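Local coordinates for protein Exo-beta-1,3-galactanase (Bifidobacterium bifidum, PDB 5FLW) that probably removes galactose units from the ends of beta-1,3-galactan chains, as an exo-beta-1,3-galactanase of glycoside hydrolase family 43, at residues A[215-220]-A[229-234]; A[188-193]-A[203-208]; A[238-243]-A[290-295]. One frame throughout, in Å; residues are numbered along the deposited sequence.

Interaction 1: A[215-220]-A[229-234]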
ATOM      1  N   ASN A 215       2.271   6.232 -13.672  1.00 15.31           N
ATOM      2  CA  ASN A 215       1.284   6.306 -12.606  1.00 14.69           C
ATOM      3  C   ASN A 215       0.747   7.743 -12.481  1.00 17.02           C
ATOM      4  O   ASN A 215       1.351   8.713 -12.958  1.00 17.21           O
ATOM      5  CB  ASN A 215       1.895   5.851 -11.278  1.00 14.49           C
ATOM      6  CG  ASN A 215       2.330   4.359 -11.268  1.00 14.51           C
ATOM      7  OD1 ASN A 215       2.933   3.913 -10.290  1.00 14.85           O
ATOM      8  ND2 ASN A 215       2.049   3.611 -12.339  1.00 14.85           N
ATOM      9  N   LYS A 216      -0.411   7.877 -11.821  1.00 16.74           N
ATOM     10  CA  LYS A 216      -1.078   9.176 -11.772  1.00 16.33           C
ATOM     11  C   LYS A 216      -1.621   9.478 -10.377  1.00 17.78           C
ATOM     12  O   LYS A 216      -1.719   8.599  -9.502  1.00 16.40           O
ATOM     13  CB  LYS A 216      -2.224   9.256 -12.793  1.00 17.18           C
ATOM     14  CG  LYS A 216      -1.861   8.833 -14.177  1.00 19.89           C
ATOM     15  CD  LYS A 216      -2.993   9.150 -15.150  1.00 23.55           C
ATOM     16  CE  LYS A 216      -2.567   8.890 -16.573  1.00 25.22           C
ATOM     17  NZ  LYS A 216      -3.668   9.095 -17.556  1.00 33.87           N
ATOM     18  N   TYR A 217      -2.010  10.749 -10.190  1.00 16.71           N
ATOM     19  CA  TYR A 217      -2.615  11.196  -8.941  1.00 16.62           C
ATOM     20  C   TYR A 217      -3.801  12.131  -9.195  1.00 21.53           C
ATOM     21  O   TYR A 217      -3.932  12.763 -10.260  1.00 20.29           O
ATOM     22  CB  TYR A 217      -1.584  11.840  -7.997  1.00 16.87           C
ATOM     23  CG  TYR A 217      -1.167  13.240  -8.413  1.00 18.13           C
ATOM     24  CD1 TYR A 217      -0.325  13.438  -9.514  1.00 18.78           C
ATOM     25  CD2 TYR A 217      -1.624  14.362  -7.726  1.00 19.47           C
ATOM     26  CE1 TYR A 217       0.058  14.716  -9.926  1.00 19.86           C
ATOM     27  CE2 TYR A 217      -1.250  15.660  -8.129  1.00 22.76           C
ATOM     28  CZ  TYR A 217      -0.405  15.828  -9.223  1.00 29.39           C
ATOM     29  OH  TYR A 217      -0.023  17.104  -9.610  1.00 26.79           O
ATOM     30  N   SER A 218      -4.662  12.223  -8.178  1.00 20.37           N
ATOM     31  CA  SER A 218      -5.817  13.108  -8.166  1.00 20.50           C
ATOM     32  C   SER A 218      -5.879  13.769  -6.794  1.00 21.60           C
ATOM     33  O   SER A 218      -5.352  13.232  -5.817  1.00 19.51           O
ATOM     34  CB  SER A 218      -7.096  12.314  -8.466  1.00 18.95           C
ATOM     35  OG  SER A 218      -8.251  13.112  -8.440  1.00 22.26           O
ATOM     36  N   THR A 219      -6.506  14.956  -6.730  1.00 19.94           N
ATOM     37  CA  THR A 219      -6.645  15.702  -5.476  1.00 25.28           C
ATOM     38  C   THR A 219      -8.113  16.048  -5.220  1.00 23.93           C
ATOM     39  O   THR A 219      -8.940  16.093  -6.141  1.00 23.08           O
ATOM     40  CB  THR A 219      -5.809  17.005  -5.446  1.00 20.91           C
ATOM     41  OG1 THR A 219      -6.274  17.883  -6.472  1.00 22.17           O
ATOM     42  CG2 THR A 219      -4.346  16.701  -5.711  1.00 20.55           C
ATOM     43  N   ALA A 220      -8.426  16.274  -3.941  1.00 20.29           N
ATOM     44  CA  ALA A 220      -9.767  16.661  -3.518  1.00 20.83           C
ATOM     45  C   ALA A 220      -9.664  17.276  -2.131  1.00 21.18           C
ATOM     46  O   ALA A 220      -8.718  17.007  -1.385  1.00 21.94           O
ATOM     47  CB  ALA A 220     -10.743  15.473  -3.525  1.00 20.14           C
ATOM     48  N   GLU A 229      -8.988  15.855 -12.161  1.00 29.77           N
ATOM     49  CA  GLU A 229      -8.397  15.095 -13.257  1.00 28.02           C
ATOM     50  C   GLU A 229      -7.176  14.313 -12.755  1.00 23.93           C
ATOM     51  O   GLU A 229      -6.417  14.804 -11.916  1.00 24.29           O
ATOM     52  CB  GLU A 229      -7.958  16.108 -14.321  1.00 25.82           C
ATOM     53  CG  GLU A 229      -7.072  15.538 -15.398  1.00 37.94           C
ATOM     54  CD  GLU A 229      -6.433  16.608 -16.300  1.00 53.01           C
ATOM     55  OE1 GLU A 229      -6.215  17.758 -15.843  1.00 52.85           O
ATOM     56  OE2 GLU A 229      -6.134  16.297 -17.470  1.00 61.61           O
ATOM     57  N   TRP A 230      -6.966  13.121 -13.290  1.00 20.91           N
ATOM     58  CA  TRP A 230      -5.807  12.330 -12.900  1.00 19.99           C
ATOM     59  C   TRP A 230      -4.622  12.750 -13.769  1.00 24.02           C
ATOM     60  O   TRP A 230      -4.709  12.731 -14.992  1.00 23.26           O
ATOM     61  CB  TRP A 230      -6.100  10.835 -13.027  1.00 19.09           C
ATOM     62  CG  TRP A 230      -7.086  10.365 -12.001  1.00 23.20           C
ATOM     63  CD1 TRP A 230      -8.441  10.525 -12.032  1.00 23.07           C
ATOM     64  CD2 TRP A 230      -6.794   9.679 -10.779  1.00 22.66           C
ATOM     65  NE1 TRP A 230      -9.007   9.980 -10.911  1.00 21.01           N
ATOM     66  CE2 TRP A 230      -8.018   9.451 -10.125  1.00 20.54           C
ATOM     67  CE3 TRP A 230      -5.616   9.232 -10.177  1.00 18.27           C
ATOM     68  CZ2 TRP A 230      -8.096   8.795  -8.899  1.00 18.13           C
ATOM     69  CZ3 TRP A 230      -5.698   8.583  -8.963  1.00 18.24           C
ATOM     70  CH2 TRP A 230      -6.927   8.370  -8.337  1.00 19.55           C
ATOM     71  N   LYS A 231      -3.495  13.036 -13.259  1.00 22.99           N
ATOM     72  CA  LYS A 231      -2.281  13.613 -13.821  1.00 20.98           C
ATOM     73  C   LYS A 231      -1.043  12.802 -13.488  1.00 25.02           C
ATOM     74  O   LYS A 231      -1.001  12.071 -12.509  1.00 19.39           O
ATOM     75  CB  LYS A 231      -2.068  15.026 -13.285  1.00 28.77           C
ATOM     76  CG  LYS A 231      -3.095  16.045 -13.735  1.00 23.50           C
ATOM     77  CD  LYS A 231      -2.800  17.402 -13.125  1.00 37.70           C
ATOM     78  CE  LYS A 231      -3.807  18.442 -13.585  1.00 62.23           C
ATOM     79  NZ  LYS A 231      -3.535  19.766 -12.971  1.00 55.35           N
ATOM     80  N   LEU A 232      -0.109  12.775 -14.299  1.00 24.16           N
ATOM     81  CA  LEU A 232       1.127  12.068 -14.041  1.00 23.37           C
ATOM     82  C   LEU A 232       1.939  12.811 -12.995  1.00 23.68           C
ATOM     83  O   LEU A 232       1.951  14.034 -12.978  1.00 24.03           O
ATOM     84  CB  LEU A 232       1.969  12.041 -15.323  1.00 24.76           C
ATOM     85  CG  LEU A 232       1.929  10.871 -16.308  1.00 22.84           C
ATOM     86  CD1 LEU A 232       0.592  10.798 -17.017  1.00 30.90           C
ATOM     87  CD2 LEU A 232       3.055  10.988 -17.326  1.00 25.50           C
ATOM     88  N   PHE A 233       2.618  12.080 -12.119  1.00 20.90           N
ATOM     89  CA  PHE A 233       3.551  12.704 -11.173  1.00 19.50           C
ATOM     90  C   PHE A 233       5.037  12.503 -11.480  1.00 22.19           C
ATOM     91  O   PHE A 233       5.870  13.228 -10.919  1.00 23.46           O
ATOM     92  CB  PHE A 233       3.250  12.352  -9.699  1.00 18.13           C
ATOM     93  CG  PHE A 233       3.169  10.873  -9.406  1.00 17.41           C
ATOM     94  CD1 PHE A 233       1.974  10.172  -9.565  1.00 16.92           C
ATOM     95  CD2 PHE A 233       4.291  10.186  -8.960  1.00 18.77           C
ATOM     96  CE1 PHE A 233       1.897   8.797  -9.298  1.00 15.13           C
ATOM     97  CE2 PHE A 233       4.230   8.792  -8.684  1.00 15.79           C
ATOM     98  CZ  PHE A 233       3.029   8.113  -8.854  1.00 16.73           C
ATOM     99  N   ALA A 234       5.391  11.532 -12.316  1.00 21.60           N
ATOM    100  CA  ALA A 234       6.733  11.341 -12.850  1.00 25.23           C
ATOM    101  C   ALA A 234       6.770  11.716 -14.336  1.00 21.37           C
ATOM    102  O   ALA A 234       5.724  11.891 -14.972  1.00 21.20           O
ATOM    103  CB  ALA A 234       7.148   9.876 -12.670  1.00 17.81           C
TER
HETATM  104  O   HOH W   1       3.829   9.417 -13.686  1.00 18.21           O
HETATM  105  O   HOH W   2      -3.080  12.112 -17.532  1.00 57.05           O
HETATM  106  O   HOH W   3      -3.974  15.592 -10.370  1.00 26.15           O
HETATM  107  O   HOH W   4       1.370  17.253 -11.996  1.00 32.61           O
HETATM  108  O   HOH W   5      -1.771  19.770 -10.418  1.00 36.83           O
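Backbone hydrogen bonds fix the register of 215-220 against 229-234, which run antiparallel with Y217 and K231 as the hydrogen-bonded pair. Y217 N donates to K231 O at 2.9 Å and K231 N returns a bond to Y217 O at 3.0 Å, each donor lying in the plane of the accepting carbonyl. K216 and L232 follow as a non-hydrogen-bonded pair whose side chains diverge, although the extended lysine still brings its CE to 3.7 Å from L232 CD1.

Water supplies a second polar layer. One molecule joins N215 O to A234 N, another lies between K216 NZ and W230 O, and a third donates to both Y217 O and E229 O.

Three aromatic rings take part in the packing. S218 CB sits over the face of W230 in a CH-pi contact, 3.5 Å from the centroid of the six-membered ring and 14° off its normal. The serine OG is anti to the backbone N (chi1 179°) and bonds S228 O. Y217 and F233 both hold CG in the crowded position between backbone N and carbonyl carbon, and their side chains cross obliquely, with Y217 CD1 3.7 Å from F233 CB. L232 O meets the tyrosine ring at its edge, in plane, while Y217 OH reaches A290 N. The tip of F233 reaches back to N215, its CZ 3.5 Å from N215 CB.

Two outer strands paired in this way, with aromatic side chains packed against the pair, complete a four-stranded antiparallel blade of the five-bladed beta-propeller characteristic of family 43.

Interaction 2: A[188-193]-A[203-208]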
ATOM      1  N   LEU A 188      -7.630   3.187 -10.706  1.00 20.42           N
ATOM      2  CA  LEU A 188      -6.227   2.835 -10.746  1.00 17.95           C
ATOM      3  C   LEU A 188      -5.977   1.879  -9.587  1.00 18.43           C
ATOM      4  O   LEU A 188      -6.655   1.954  -8.564  1.00 16.71           O
ATOM      5  CB  LEU A 188      -5.359   4.085 -10.608  1.00 17.90           C
ATOM      6  CG  LEU A 188      -5.483   5.123 -11.728  1.00 19.73           C
ATOM      7  CD1 LEU A 188      -4.337   6.120 -11.664  1.00 19.75           C
ATOM      8  CD2 LEU A 188      -5.533   4.445 -13.086  1.00 18.68           C
ATOM      9  N   GLU A 189      -4.983   1.054  -9.852  1.00 13.38           N
ATOM     10  CA  GLU A 189      -4.797   0.123  -8.744  1.00 14.41           C
ATOM     11  C   GLU A 189      -3.708   0.585  -7.773  1.00 15.43           C
ATOM     12  O   GLU A 189      -3.259   1.723  -7.851  1.00 11.27           O
ATOM     13  CB  GLU A 189      -4.634  -1.327  -9.205  1.00 20.65           C
ATOM     14  CG  GLU A 189      -3.421  -1.604 -10.058  1.00 19.67           C
ATOM     15  CD  GLU A 189      -3.389  -3.031 -10.575  1.00 28.84           C
ATOM     16  OE1 GLU A 189      -4.095  -3.903 -10.029  1.00 21.29           O
ATOM     17  OE2 GLU A 189      -2.642  -3.280 -11.530  1.00 22.67           O
ATOM     18  N   SER A 190      -3.150  -0.298  -6.824  1.00 12.20           N
ATOM     19  CA  SER A 190      -2.130   0.044  -5.826  1.00 11.23           C
ATOM     20  C   SER A 190      -2.353   1.450  -5.261  1.00 13.22           C
ATOM     21  O   SER A 190      -1.481   2.304  -5.344  1.00 15.06           O
ATOM     22  CB  SER A 190      -0.703  -0.139  -6.369  1.00 13.81           C
ATOM     23  OG  SER A 190      -0.380   0.794  -7.382  1.00 12.90           O
ATOM     24  N   PRO A 191      -3.523   1.678  -4.670  1.00 12.13           N
ATOM     25  CA  PRO A 191      -3.836   3.024  -4.168  1.00 11.96           C
ATOM     26  C   PRO A 191      -3.064   3.397  -2.907  1.00 12.26           C
ATOM     27  O   PRO A 191      -2.789   2.555  -2.035  1.00 12.05           O
ATOM     28  CB  PRO A 191      -5.344   2.931  -3.860  1.00 12.13           C
ATOM     29  CG  PRO A 191      -5.558   1.476  -3.534  1.00 11.97           C
ATOM     30  CD  PRO A 191      -4.668   0.754  -4.529  1.00 12.27           C
ATOM     31  N   THR A 192      -2.788   4.707  -2.795  1.00 12.52           N
ATOM     32  CA  THR A 192      -2.229   5.303  -1.587  1.00 13.50           C
ATOM     33  C   THR A 192      -2.700   6.759  -1.514  1.00 13.92           C
ATOM     34  O   THR A 192      -2.814   7.423  -2.550  1.00 15.70           O
ATOM     35  CB  THR A 192      -0.686   5.156  -1.566  1.00 14.07           C
ATOM     36  OG1 THR A 192      -0.152   5.773  -0.382  1.00 14.48           O
ATOM     37  CG2 THR A 192      -0.046   5.737  -2.818  1.00 13.88           C
ATOM     38  N   ILE A 193      -3.005   7.241  -0.297  1.00 13.26           N
ATOM     39  CA  ILE A 193      -3.505   8.601  -0.086  1.00 15.17           C
ATOM     40  C   ILE A 193      -2.737   9.268   1.047  1.00 16.76           C
ATOM     41  O   ILE A 193      -2.527   8.668   2.107  1.00 15.81           O
ATOM     42  CB  ILE A 193      -5.031   8.622   0.234  1.00 16.19           C
ATOM     43  CG1 ILE A 193      -5.850   8.178  -0.990  1.00 17.35           C
ATOM     44  CG2 ILE A 193      -5.518  10.023   0.713  1.00 15.74           C
ATOM     45  CD1 ILE A 193      -7.354   8.049  -0.769  1.00 14.22           C
ATOM     46  N   PHE A 203      -2.802   8.545  -5.171  1.00 16.12           N
ATOM     47  CA  PHE A 203      -1.937   8.005  -6.212  1.00 14.52           C
ATOM     48  C   PHE A 203      -2.372   6.588  -6.573  1.00 16.30           C
ATOM     49  O   PHE A 203      -2.875   5.847  -5.722  1.00 15.36           O
ATOM     50  CB  PHE A 203      -0.476   7.952  -5.735  1.00 13.80           C
ATOM     51  CG  PHE A 203       0.067   9.282  -5.285  1.00 16.66           C
ATOM     52  CD1 PHE A 203      -0.250   9.800  -4.031  1.00 15.81           C
ATOM     53  CD2 PHE A 203       0.899  10.024  -6.113  1.00 16.64           C
ATOM     54  CE1 PHE A 203       0.260  11.053  -3.624  1.00 18.41           C
ATOM     55  CE2 PHE A 203       1.413  11.273  -5.704  1.00 16.13           C
ATOM     56  CZ  PHE A 203       1.093  11.771  -4.462  1.00 15.72           C
ATOM     57  N   GLY A 204      -2.137   6.200  -7.834  1.00 15.45           N
ATOM     58  CA  GLY A 204      -2.379   4.831  -8.257  1.00 14.98           C
ATOM     59  C   GLY A 204      -1.690   4.526  -9.572  1.00 13.81           C
ATOM     60  O   GLY A 204      -1.091   5.401 -10.207  1.00 14.97           O
ATOM     61  N   SER A 205      -1.789   3.259  -9.974  1.00 12.26           N
ATOM     62  CA  SER A 205      -1.145   2.753 -11.180  1.00 12.53           C
ATOM     63  C   SER A 205      -2.172   2.316 -12.222  1.00 14.25           C
ATOM     64  O   SER A 205      -3.252   1.809 -11.887  1.00 14.31           O
ATOM     65  CB  SER A 205      -0.218   1.573 -10.866  1.00 14.54           C
ATOM     66  OG  SER A 205      -0.864   0.607 -10.057  1.00 14.46           O
ATOM     67  N   GLN A 206      -1.823   2.502 -13.495  1.00 15.51           N
ATOM     68  CA  GLN A 206      -2.688   1.976 -14.548  1.00 17.84           C
ATOM     69  C   GLN A 206      -2.663   0.448 -14.511  1.00 14.24           C
ATOM     70  O   GLN A 206      -1.838  -0.170 -13.831  1.00 16.81           O
ATOM     71  CB  GLN A 206      -2.301   2.522 -15.933  1.00 14.84           C
ATOM     72  CG  GLN A 206      -2.178   4.039 -15.957  1.00 20.99           C
ATOM     73  CD  GLN A 206      -1.835   4.577 -17.348  1.00 24.29           C
ATOM     74  OE1 GLN A 206      -0.903   5.380 -17.522  1.00 27.74           O
ATOM     75  NE2 GLN A 206      -2.567   4.136 -18.354  1.00 27.82           N
ATOM     76  N   LEU A 207      -3.608  -0.157 -15.233  1.00 18.62           N
ATOM     77  CA  LEU A 207      -3.772  -1.612 -15.301  1.00 17.54           C
ATOM     78  C   LEU A 207      -3.056  -2.054 -16.572  1.00 23.01           C
ATOM     79  O   LEU A 207      -3.634  -2.059 -17.662  1.00 28.92           O
ATOM     80  CB  LEU A 207      -5.256  -1.985 -15.328  1.00 18.29           C
ATOM     81  CG  LEU A 207      -6.099  -1.447 -14.161  1.00 17.14           C
ATOM     82  CD1 LEU A 207      -7.552  -1.879 -14.293  1.00 19.15           C
ATOM     83  CD2 LEU A 207      -5.565  -1.908 -12.841  1.00 33.16           C
ATOM     84  N   THR A 208      -1.777  -2.396 -16.438  1.00 20.91           N
ATOM     85  CA  THR A 208      -0.970  -2.826 -17.580  1.00 21.68           C
ATOM     86  C   THR A 208      -0.225  -4.113 -17.251  1.00 27.20           C
ATOM     87  O   THR A 208       0.876  -4.349 -17.736  1.00 21.35           O
ATOM     88  CB  THR A 208       0.042  -1.741 -18.010  1.00 19.79           C
ATOM     89  OG1 THR A 208       0.989  -1.515 -16.960  1.00 20.49           O
ATOM     90  CG2 THR A 208      -0.668  -0.438 -18.326  1.00 21.30           C
TER
HETATM   91  O   HOH W   6      -0.235  -2.093 -13.028  1.00 24.06           O
HETATM   92  O   HOH W   7      -0.884  -3.685 -14.220  1.00 55.08           O
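A beta bulge in the hairpin of strands 191-196 and 199-205 defines this contact: the hydrogen-bonded pairs E189 with S205 and T192 with F203 enclose two residues, S190 and P191, on one segment but only G204 on the other. At the first pair, E189 N donates to S205 O at 2.8 Å, in the carbonyl plane. The return bond from S205 N to E189 O has its donor 39° above that plane. At the second, F203 N meets T192 O at 2.9 Å, nearly along the C=O axis. S190 turns the corner with positive phi and psi, and its buried carbonyl oxygen has no polar partner.

S190 OG and S205 OG meet tip to tip at 2.7 Å, both held between backbone N and carbonyl carbon. S190 OG is also hydrogen-bonded to V245 O, and S205 OG to Q244 NE2. Packing is tight at G204, where a CB would come within 2.7 Å of L188 CB. Beyond it, L207 CD2 lies against the carboxylate of E189, 3.3 Å from E189 CD. Two waters donate to E189 OE2, one also reaching Q206 O and the other T208 N. The nearby D138 carboxylate would probably raise the proton affinity of E189.

Strand 244-250 packs against S190 and T192, strand 149-155 against P191 and I193, and strand 216-220 continues the sheet beyond G204 by backbone bonding to K216.

Interaction 3: A[238-243]-A[290-295]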
ATOM      1  N   ALA A 238       8.607   7.778 -18.362  1.00 19.81           N
ATOM      2  CA  ALA A 238       9.512   7.200 -17.370  1.00 18.57           C
ATOM      3  C   ALA A 238       8.927   5.958 -16.705  1.00 20.75           C
ATOM      4  O   ALA A 238       9.644   5.281 -15.959  1.00 20.05           O
ATOM      5  CB  ALA A 238       9.885   8.200 -16.275  1.00 20.08           C
ATOM      6  N   LYS A 239       7.639   5.651 -16.930  1.00 20.57           N
ATOM      7  CA  LYS A 239       6.973   4.505 -16.289  1.00 16.68           C
ATOM      8  C   LYS A 239       7.143   4.531 -14.766  1.00 17.86           C
ATOM      9  O   LYS A 239       7.361   3.497 -14.136  1.00 16.30           O
ATOM     10  CB  LYS A 239       7.441   3.154 -16.856  1.00 17.50           C
ATOM     11  CG  LYS A 239       7.423   2.975 -18.356  1.00 22.12           C
ATOM     12  CD  LYS A 239       6.051   3.072 -18.937  1.00 30.80           C
ATOM     13  CE  LYS A 239       6.122   2.744 -20.441  1.00 43.89           C
ATOM     14  NZ  LYS A 239       4.900   3.187 -21.226  1.00 54.65           N
ATOM     15  N   THR A 240       7.040   5.728 -14.166  1.00 16.06           N
ATOM     16  CA  THR A 240       7.199   5.893 -12.715  1.00 14.78           C
ATOM     17  C   THR A 240       8.573   5.372 -12.275  1.00 17.23           C
ATOM     18  O   THR A 240       8.710   4.662 -11.272  1.00 15.20           O
ATOM     19  CB  THR A 240       6.056   5.223 -11.934  1.00 14.25           C
ATOM     20  OG1 THR A 240       4.820   5.399 -12.641  1.00 17.10           O
ATOM     21  CG2 THR A 240       5.900   5.856 -10.561  1.00 16.10           C
ATOM     22  N   TYR A 241       9.589   5.660 -13.090  1.00 16.82           N
ATOM     23  CA  TYR A 241      10.945   5.128 -12.883  1.00 17.90           C
ATOM     24  C   TYR A 241      10.947   3.597 -12.835  1.00 16.42           C
ATOM     25  O   TYR A 241      11.578   2.963 -11.973  1.00 15.56           O
ATOM     26  CB  TYR A 241      11.664   5.803 -11.712  1.00 18.05           C
ATOM     27  CG  TYR A 241      11.863   7.252 -12.055  1.00 16.96           C
ATOM     28  CD1 TYR A 241      12.705   7.608 -13.094  1.00 18.64           C
ATOM     29  CD2 TYR A 241      11.146   8.259 -11.401  1.00 20.99           C
ATOM     30  CE1 TYR A 241      12.880   8.929 -13.455  1.00 20.38           C
ATOM     31  CE2 TYR A 241      11.310   9.589 -11.745  1.00 17.61           C
ATOM     32  CZ  TYR A 241      12.179   9.922 -12.786  1.00 21.79           C
ATOM     33  OH  TYR A 241      12.398  11.244 -13.178  1.00 24.96           O
ATOM     34  N   ASP A 242      10.218   3.013 -13.795  1.00 15.65           N
ATOM     35  CA  ASP A 242      10.076   1.568 -13.952  1.00 15.16           C
ATOM     36  C   ASP A 242       9.672   0.896 -12.637  1.00 15.49           C
ATOM     37  O   ASP A 242      10.343  -0.009 -12.132  1.00 15.73           O
ATOM     38  CB  ASP A 242      11.327   0.933 -14.575  1.00 15.60           C
ATOM     39  CG  ASP A 242      11.123  -0.540 -14.928  1.00 18.50           C
ATOM     40  OD1 ASP A 242       9.965  -0.969 -15.117  1.00 18.21           O
ATOM     41  OD2 ASP A 242      12.140  -1.268 -15.016  1.00 19.70           O
ATOM     42  N   SER A 243       8.578   1.389 -12.053  1.00 16.04           N
ATOM     43  CA  SER A 243       8.058   0.815 -10.822  1.00 14.17           C
ATOM     44  C   SER A 243       6.544   0.956 -10.821  1.00 14.00           C
ATOM     45  O   SER A 243       5.959   1.624 -11.680  1.00 15.01           O
ATOM     46  CB  SER A 243       8.664   1.481  -9.564  1.00 14.19           C
ATOM     47  OG  SER A 243       8.088   2.758  -9.298  1.00 15.07           O
ATOM     48  N   ALA A 290       2.081  17.125  -7.327  1.00 22.40           N
ATOM     49  CA  ALA A 290       2.972  16.071  -6.862  1.00 21.48           C
ATOM     50  C   ALA A 290       3.994  15.784  -7.959  1.00 20.96           C
ATOM     51  O   ALA A 290       3.636  15.704  -9.141  1.00 21.63           O
ATOM     52  CB  ALA A 290       2.200  14.786  -6.518  1.00 20.45           C
ATOM     53  N   SER A 291       5.266  15.636  -7.579  1.00 20.63           N
ATOM     54  CA  SER A 291       6.318  15.531  -8.586  1.00 24.22           C
ATOM     55  C   SER A 291       7.436  14.595  -8.138  1.00 19.75           C
ATOM     56  O   SER A 291       8.001  14.748  -7.050  1.00 22.78           O
ATOM     57  CB  SER A 291       6.886  16.924  -8.917  1.00 24.01           C
ATOM     58  OG  SER A 291       8.081  16.768  -9.640  1.00 31.66           O
ATOM     59  N   LEU A 292       7.785  13.648  -8.996  1.00 22.46           N
ATOM     60  CA  LEU A 292       8.797  12.648  -8.676  1.00 23.68           C
ATOM     61  C   LEU A 292       9.916  12.764  -9.701  1.00 20.28           C
ATOM     62  O   LEU A 292       9.659  12.643 -10.903  1.00 23.19           O
ATOM     63  CB  LEU A 292       8.178  11.243  -8.699  1.00 22.54           C
ATOM     64  CG  LEU A 292       9.012  10.067  -8.233  1.00 19.14           C
ATOM     65  CD1 LEU A 292       9.284  10.159  -6.713  1.00 16.71           C
ATOM     66  CD2 LEU A 292       8.325   8.717  -8.616  1.00 17.49           C
ATOM     67  N   THR A 293      11.151  13.005  -9.230  1.00 19.04           N
ATOM     68  CA  THR A 293      12.301  13.267 -10.100  1.00 23.89           C
ATOM     69  C   THR A 293      13.528  12.459  -9.699  1.00 22.71           C
ATOM     70  O   THR A 293      13.936  12.476  -8.533  1.00 22.91           O
ATOM     71  CB  THR A 293      12.696  14.737 -10.100  1.00 21.37           C
ATOM     72  OG1 THR A 293      11.533  15.513 -10.405  1.00 29.30           O
ATOM     73  CG2 THR A 293      13.676  14.968 -11.171  1.00 27.48           C
ATOM     74  N   TRP A 294      14.138  11.796 -10.678  1.00 19.78           N
ATOM     75  CA  TRP A 294      15.376  11.073 -10.415  1.00 23.00           C
ATOM     76  C   TRP A 294      16.541  12.057 -10.249  1.00 26.01           C
ATOM     77  O   TRP A 294      16.523  13.175 -10.760  1.00 24.55           O
ATOM     78  CB  TRP A 294      15.681  10.125 -11.579  1.00 21.60           C
ATOM     79  CG  TRP A 294      16.690   9.075 -11.299  1.00 21.80           C
ATOM     80  CD1 TRP A 294      18.029   9.125 -11.580  1.00 31.66           C
ATOM     81  CD2 TRP A 294      16.457   7.791 -10.676  1.00 18.62           C
ATOM     82  NE1 TRP A 294      18.642   7.943 -11.192  1.00 24.71           N
ATOM     83  CE2 TRP A 294      17.706   7.115 -10.628  1.00 20.45           C
ATOM     84  CE3 TRP A 294      15.320   7.153 -10.162  1.00 16.97           C
ATOM     85  CZ2 TRP A 294      17.846   5.834 -10.086  1.00 23.18           C
ATOM     86  CZ3 TRP A 294      15.454   5.868  -9.632  1.00 17.65           C
ATOM     87  CH2 TRP A 294      16.713   5.222  -9.600  1.00 26.37           C
ATOM     88  N   SER A 295      17.575  11.606  -9.542  1.00 29.49           N
ATOM     89  CA  SER A 295      18.836  12.324  -9.415  1.00 23.97           C
ATOM     90  C   SER A 295      19.987  11.381  -9.723  1.00 23.24           C
ATOM     91  O   SER A 295      19.946  10.195  -9.390  1.00 23.83           O
ATOM     92  CB  SER A 295      18.969  12.854  -7.984  1.00 22.76           C
ATOM     93  OG  SER A 295      20.308  13.234  -7.738  1.00 36.14           O
TER
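The Y241 ring reaches outward from a short turn to lie with L292 at its edge and W294 over one face, so that its edge, one face and its hydroxyl all engage 290-295. The turn, 239-242, has positive phi and psi at every residue, as in a left-handed helix, and the i to i+4 bonds D242 N to A238 O and S243 N to K239 O support that reading. With CG anti to the carbonyl carbon (chi1 -65°), the tyrosine points toward the other segment.

W294 CE3 lies over one ring face, 3.9 Å from Y241 CG, and A238 CB lies over the opposite one. The two aromatic rings are oblique, their planes at 41° and their centroids 5.5 Å apart. W294 CB adds a closer apolar touch, 3.6 Å from Y241 CE1. At the ring edge, L292 O lies in plane, 3.6 Å from Y241 CE2. The leucine side chain runs alongside, antiparallel to the tyrosine, and brings its CD2 to 4.0 Å from Y241 CD2.

A single hydrogen bond fixes the far end: W294 N donates to Y241 OH at 3.1 Å, with an angle of 157° at the hydrogen. An alanine at Y241 would probably loosen the link to 290-295, losing the acceptor for W294 N and the ring surface against W294 and L292.

Around the contact, M281 of strand 278-286 touches both Y241 and L292, F263 of strand 261-266 packs on T240 and L292, and S291 continues the blade through backbone bonding to S284.

Overall arrangement
Interactions 1 and 2 lie in one four-stranded blade: interaction 2 joins its two inner strands, about 10 Å from the chain centre, and interaction 1 its two outer ones, about 17 Å out. Backbone bonding between K216 and G204 connects them, and the F233 and F203 rings meet edge-to-face. Chemistry follows position, with the buried inner contact built on a bulge and clustered hydroxyls, and the partly buried outer one on aromatic packing, with water bridges in both. Interaction 3, also peripheral but largely buried, has no strand pairing and rests on one tyrosine. It ties the turn after this blade to the end of the next, and F233 O with L292 N bonds it to interaction 1.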